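Local coordinates for protein aspartokinase (Synechocystis, PDB 3L76) that binds lysine and threonine in pockets formed largely by its ACT domains and probably catalyses the ATP-dependent phosphorylation of the beta-carboxyl group of L-aspartate, at residues L432-Q444 against G577-L590. Sequence-based numbering, arbitrary orientation.
Sequences LPAVRGVALDQDQ and GVDALKAAHSAFNL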
# COMPACT_ATOMS: atom_id res chain seq x y z
N LEU A 432 -31.57 -2.48 -36.55
CA LEU A 432 -30.14 -2.67 -36.29
C LEU A 432 -29.32 -2.55 -37.58
O LEU A 432 -29.61 -3.23 -38.56
CB LEU A 432 -29.89 -4.03 -35.63
CG LEU A 432 -29.05 -4.10 -34.35
CD1 LEU A 432 -27.59 -3.75 -34.63
CD2 LEU A 432 -29.61 -3.19 -33.27
N PRO A 433 -28.28 -1.69 -37.58
CA PRO A 433 -27.52 -1.47 -38.82
C PRO A 433 -26.67 -2.68 -39.19
O PRO A 433 -26.28 -3.44 -38.31
CB PRO A 433 -26.60 -0.29 -38.47
CG PRO A 433 -27.04 0.21 -37.13
CD PRO A 433 -27.70 -0.94 -36.45
N ALA A 434 -26.37 -2.83 -40.48
CA ALA A 434 -25.56 -3.95 -40.93
C ALA A 434 -24.13 -3.89 -40.37
O ALA A 434 -23.61 -4.90 -39.89
CB ALA A 434 -25.53 -4.00 -42.45
N VAL A 435 -23.51 -2.72 -40.45
CA VAL A 435 -22.15 -2.52 -39.96
C VAL A 435 -22.10 -1.38 -38.93
O VAL A 435 -22.68 -0.32 -39.15
CB VAL A 435 -21.19 -2.21 -41.12
CG1 VAL A 435 -19.89 -1.58 -40.62
CG2 VAL A 435 -20.91 -3.47 -41.92
N ARG A 436 -21.42 -1.59 -37.81
CA ARG A 436 -21.30 -0.56 -36.79
C ARG A 436 -19.93 0.13 -36.79
O ARG A 436 -19.84 1.33 -36.57
CB ARG A 436 -21.58 -1.15 -35.41
CG ARG A 436 -21.57 -0.12 -34.29
CD ARG A 436 -22.78 -0.31 -33.40
NE ARG A 436 -23.91 0.52 -33.79
CZ ARG A 436 -25.17 0.32 -33.41
NH1 ARG A 436 -25.47 -0.71 -32.63
NH2 ARG A 436 -26.13 1.13 -33.82
N GLY A 437 -18.87 -0.63 -37.03
CA GLY A 437 -17.54 -0.07 -37.11
C GLY A 437 -16.60 -0.98 -37.89
O GLY A 437 -16.92 -2.13 -38.15
N VAL A 438 -15.44 -0.45 -38.27
CA VAL A 438 -14.48 -1.21 -39.05
C VAL A 438 -13.10 -1.02 -38.47
O VAL A 438 -12.84 -0.04 -37.78
CB VAL A 438 -14.48 -0.79 -40.54
CG1 VAL A 438 -15.84 -1.04 -41.16
CG2 VAL A 438 -14.11 0.67 -40.67
N ALA A 439 -12.20 -1.96 -38.73
CA ALA A 439 -10.88 -1.91 -38.11
C ALA A 439 -9.80 -2.57 -38.97
O ALA A 439 -10.08 -3.35 -39.87
CB ALA A 439 -10.92 -2.53 -36.73
N LEU A 440 -8.55 -2.24 -38.65
CA LEU A 440 -7.41 -2.66 -39.42
C LEU A 440 -6.28 -3.16 -38.53
O LEU A 440 -5.89 -2.47 -37.61
CB LEU A 440 -6.89 -1.49 -40.25
CG LEU A 440 -5.74 -1.87 -41.20
CD1 LEU A 440 -6.25 -2.70 -42.39
CD2 LEU A 440 -5.00 -0.65 -41.71
N ASP A 441 -5.75 -4.34 -38.81
CA ASP A 441 -4.54 -4.77 -38.13
C ASP A 441 -3.41 -5.05 -39.12
O ASP A 441 -3.53 -5.93 -39.99
CB ASP A 441 -4.82 -5.96 -37.21
CG ASP A 441 -3.61 -6.35 -36.39
OD1 ASP A 441 -2.48 -5.96 -36.75
OD2 ASP A 441 -3.78 -7.05 -35.38
N GLN A 442 -2.31 -4.31 -38.98
CA GLN A 442 -1.17 -4.46 -39.88
C GLN A 442 0.13 -4.87 -39.18
O GLN A 442 1.21 -4.74 -39.74
CB GLN A 442 -0.98 -3.20 -40.73
CG GLN A 442 -1.29 -1.92 -40.00
CD GLN A 442 -1.08 -0.67 -40.84
OE1 GLN A 442 -0.30 -0.67 -41.80
NE2 GLN A 442 -1.77 0.40 -40.48
N ASP A 443 0.01 -5.39 -37.97
CA ASP A 443 1.17 -5.83 -37.19
C ASP A 443 1.32 -7.34 -37.22
O ASP A 443 2.09 -7.91 -36.44
CB ASP A 443 1.05 -5.37 -35.74
CG ASP A 443 1.32 -3.89 -35.57
OD1 ASP A 443 0.63 -3.07 -36.20
OD2 ASP A 443 2.24 -3.55 -34.79
N GLN A 444 0.59 -7.99 -38.11
CA GLN A 444 0.51 -9.44 -38.09
C GLN A 444 1.26 -10.08 -39.24
O GLN A 444 1.49 -9.46 -40.26
CB GLN A 444 -0.95 -9.86 -38.13
CG GLN A 444 -1.31 -10.89 -37.09
CD GLN A 444 -1.63 -10.28 -35.74
OE1 GLN A 444 -2.73 -10.43 -35.22
NE2 GLN A 444 -0.67 -9.58 -35.18
N GLY A 577 -3.57 -2.11 -46.65
CA GLY A 577 -4.40 -2.11 -45.46
C GLY A 577 -5.15 -0.81 -45.25
O GLY A 577 -6.36 -0.81 -45.07
N VAL A 578 -4.43 0.30 -45.27
CA VAL A 578 -5.05 1.60 -45.06
C VAL A 578 -6.09 1.89 -46.13
O VAL A 578 -7.19 2.33 -45.82
CB VAL A 578 -4.01 2.72 -45.01
CG1 VAL A 578 -4.71 4.07 -44.97
CG2 VAL A 578 -3.11 2.56 -43.80
N ASP A 579 -5.74 1.63 -47.39
CA ASP A 579 -6.68 1.88 -48.48
C ASP A 579 -7.94 1.05 -48.27
O ASP A 579 -9.05 1.51 -48.51
CB ASP A 579 -6.06 1.53 -49.83
CG ASP A 579 -4.69 2.14 -50.03
OD1 ASP A 579 -3.91 2.19 -49.05
OD2 ASP A 579 -4.39 2.55 -51.16
N ALA A 580 -7.75 -0.18 -47.81
CA ALA A 580 -8.86 -1.09 -47.62
C ALA A 580 -9.73 -0.63 -46.46
O ALA A 580 -10.95 -0.77 -46.49
CB ALA A 580 -8.35 -2.50 -47.41
N LEU A 581 -9.11 -0.07 -45.43
CA LEU A 581 -9.85 0.41 -44.28
C LEU A 581 -10.75 1.57 -44.68
O LEU A 581 -11.90 1.65 -44.25
CB LEU A 581 -8.91 0.83 -43.14
CG LEU A 581 -9.60 1.40 -41.89
CD1 LEU A 581 -10.42 0.35 -41.16
CD2 LEU A 581 -8.59 2.04 -40.96
N LYS A 582 -10.20 2.48 -45.49
CA LYS A 582 -10.94 3.66 -45.93
C LYS A 582 -12.14 3.23 -46.77
O LYS A 582 -13.24 3.75 -46.62
CB LYS A 582 -10.04 4.60 -46.72
CG LYS A 582 -8.94 5.29 -45.91
CD LYS A 582 -8.08 6.15 -46.82
CE LYS A 582 -6.95 6.85 -46.08
NZ LYS A 582 -6.10 7.61 -47.04
N ALA A 583 -11.91 2.27 -47.65
CA ALA A 583 -12.97 1.73 -48.50
C ALA A 583 -14.12 1.15 -47.69
O ALA A 583 -15.29 1.43 -47.98
CB ALA A 583 -12.40 0.68 -49.45
N ALA A 584 -13.79 0.34 -46.68
CA ALA A 584 -14.80 -0.23 -45.80
C ALA A 584 -15.59 0.83 -45.03
O ALA A 584 -16.80 0.72 -44.87
CB ALA A 584 -14.16 -1.23 -44.82
N HIS A 585 -14.89 1.85 -44.53
CA HIS A 585 -15.54 2.92 -43.77
C HIS A 585 -16.50 3.73 -44.64
O HIS A 585 -17.56 4.16 -44.18
CB HIS A 585 -14.50 3.84 -43.12
CG HIS A 585 -15.03 4.63 -41.95
ND1 HIS A 585 -15.53 5.91 -42.08
CD2 HIS A 585 -15.11 4.33 -40.63
CE1 HIS A 585 -15.91 6.35 -40.89
NE2 HIS A 585 -15.66 5.41 -40.00
N SER A 586 -16.12 3.93 -45.90
CA SER A 586 -16.97 4.64 -46.84
C SER A 586 -18.10 3.77 -47.37
O SER A 586 -19.22 4.24 -47.54
CB SER A 586 -16.14 5.18 -48.01
OG SER A 586 -15.15 6.09 -47.56
N ALA A 587 -17.80 2.51 -47.62
CA ALA A 587 -18.81 1.58 -48.13
C ALA A 587 -20.03 1.53 -47.23
O ALA A 587 -21.15 1.41 -47.71
CB ALA A 587 -18.22 0.19 -48.30
N PHE A 588 -19.82 1.63 -45.93
CA PHE A 588 -20.94 1.49 -45.00
C PHE A 588 -21.40 2.82 -44.38
O PHE A 588 -22.10 2.83 -43.37
CB PHE A 588 -20.63 0.42 -43.95
CG PHE A 588 -20.49 -0.97 -44.54
CD1 PHE A 588 -21.62 -1.70 -44.91
CD2 PHE A 588 -19.25 -1.55 -44.73
CE1 PHE A 588 -21.51 -2.97 -45.44
CE2 PHE A 588 -19.12 -2.82 -45.27
CZ PHE A 588 -20.26 -3.53 -45.63
N ASN A 589 -21.04 3.92 -45.03
CA ASN A 589 -21.47 5.26 -44.61
C ASN A 589 -21.22 5.55 -43.14
O ASN A 589 -22.04 6.20 -42.49
CB ASN A 589 -22.95 5.46 -44.92
CG ASN A 589 -23.25 5.36 -46.40
OD1 ASN A 589 -22.44 5.75 -47.24
ND2 ASN A 589 -24.43 4.84 -46.73
N LEU A 590 -20.09 5.08 -42.63
CA LEU A 590 -19.75 5.25 -41.22
C LEU A 590 -19.35 6.69 -40.84
O LEU A 590 -19.23 7.02 -39.66
CB LEU A 590 -18.66 4.25 -40.82
CG LEU A 590 -19.18 2.95 -40.21
CD1 LEU A 590 -20.52 2.58 -40.80
CD2 LEU A 590 -18.18 1.81 -40.38
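V435 sets one methyl squarely on the ring of F588: CG2 lies 3.4 Å from the ring centroid and only 7° off the normal, a CH-pi contact. Its other methyl, CG1, stands anti to the backbone N (chi1 162°) and meets CD2 of L590. A branched residue suits this place because its two methyls serve two partners at once. An aromatic suits position 588, just past the helix end, because a flat ring can take a valine methyl on one face and still meet H546 edge-to-face. Replacing F588 by an alanine would probably leave V435 CG2 without the face it rests on and H546 without its ring partner.

V438 forms the tight middle of the contact, with each methyl wedged between two neighbours. CG1 packs on CD2 of L590 and CB of A584, whose small side chain lets strand and helix come close, while V438 CG2 lies 3.7 Å from L581 CD1 and also meets the edge of the H585 ring. One face of that ring is covered by L590 CB; L590 is brought back over it by the Schellman motif that ends the helix, with N589 at positive phi. NE2 of H585 is hydrogen-bonded to OG1 of T182, which satisfies this polar atom of a buried residue. L440 is packed as closely, its methyls against the bare backbone of G577 and its CB on L581 CD2.

Packing thins at V578 and the partly exposed Q442, whose extended chain brings NE2 no nearer than 4.2 Å to V578 CG2.

No hydrogen bond joins the segments; strand 437-441 and helix 577-587 run antiparallel (175°), their axes 8.3 Å apart. The helix belongs to the last ACT domain, with A580 and A584 against helix 543-552, while R436 and G437 form a classic bulge opposite V533 of strand 520-533.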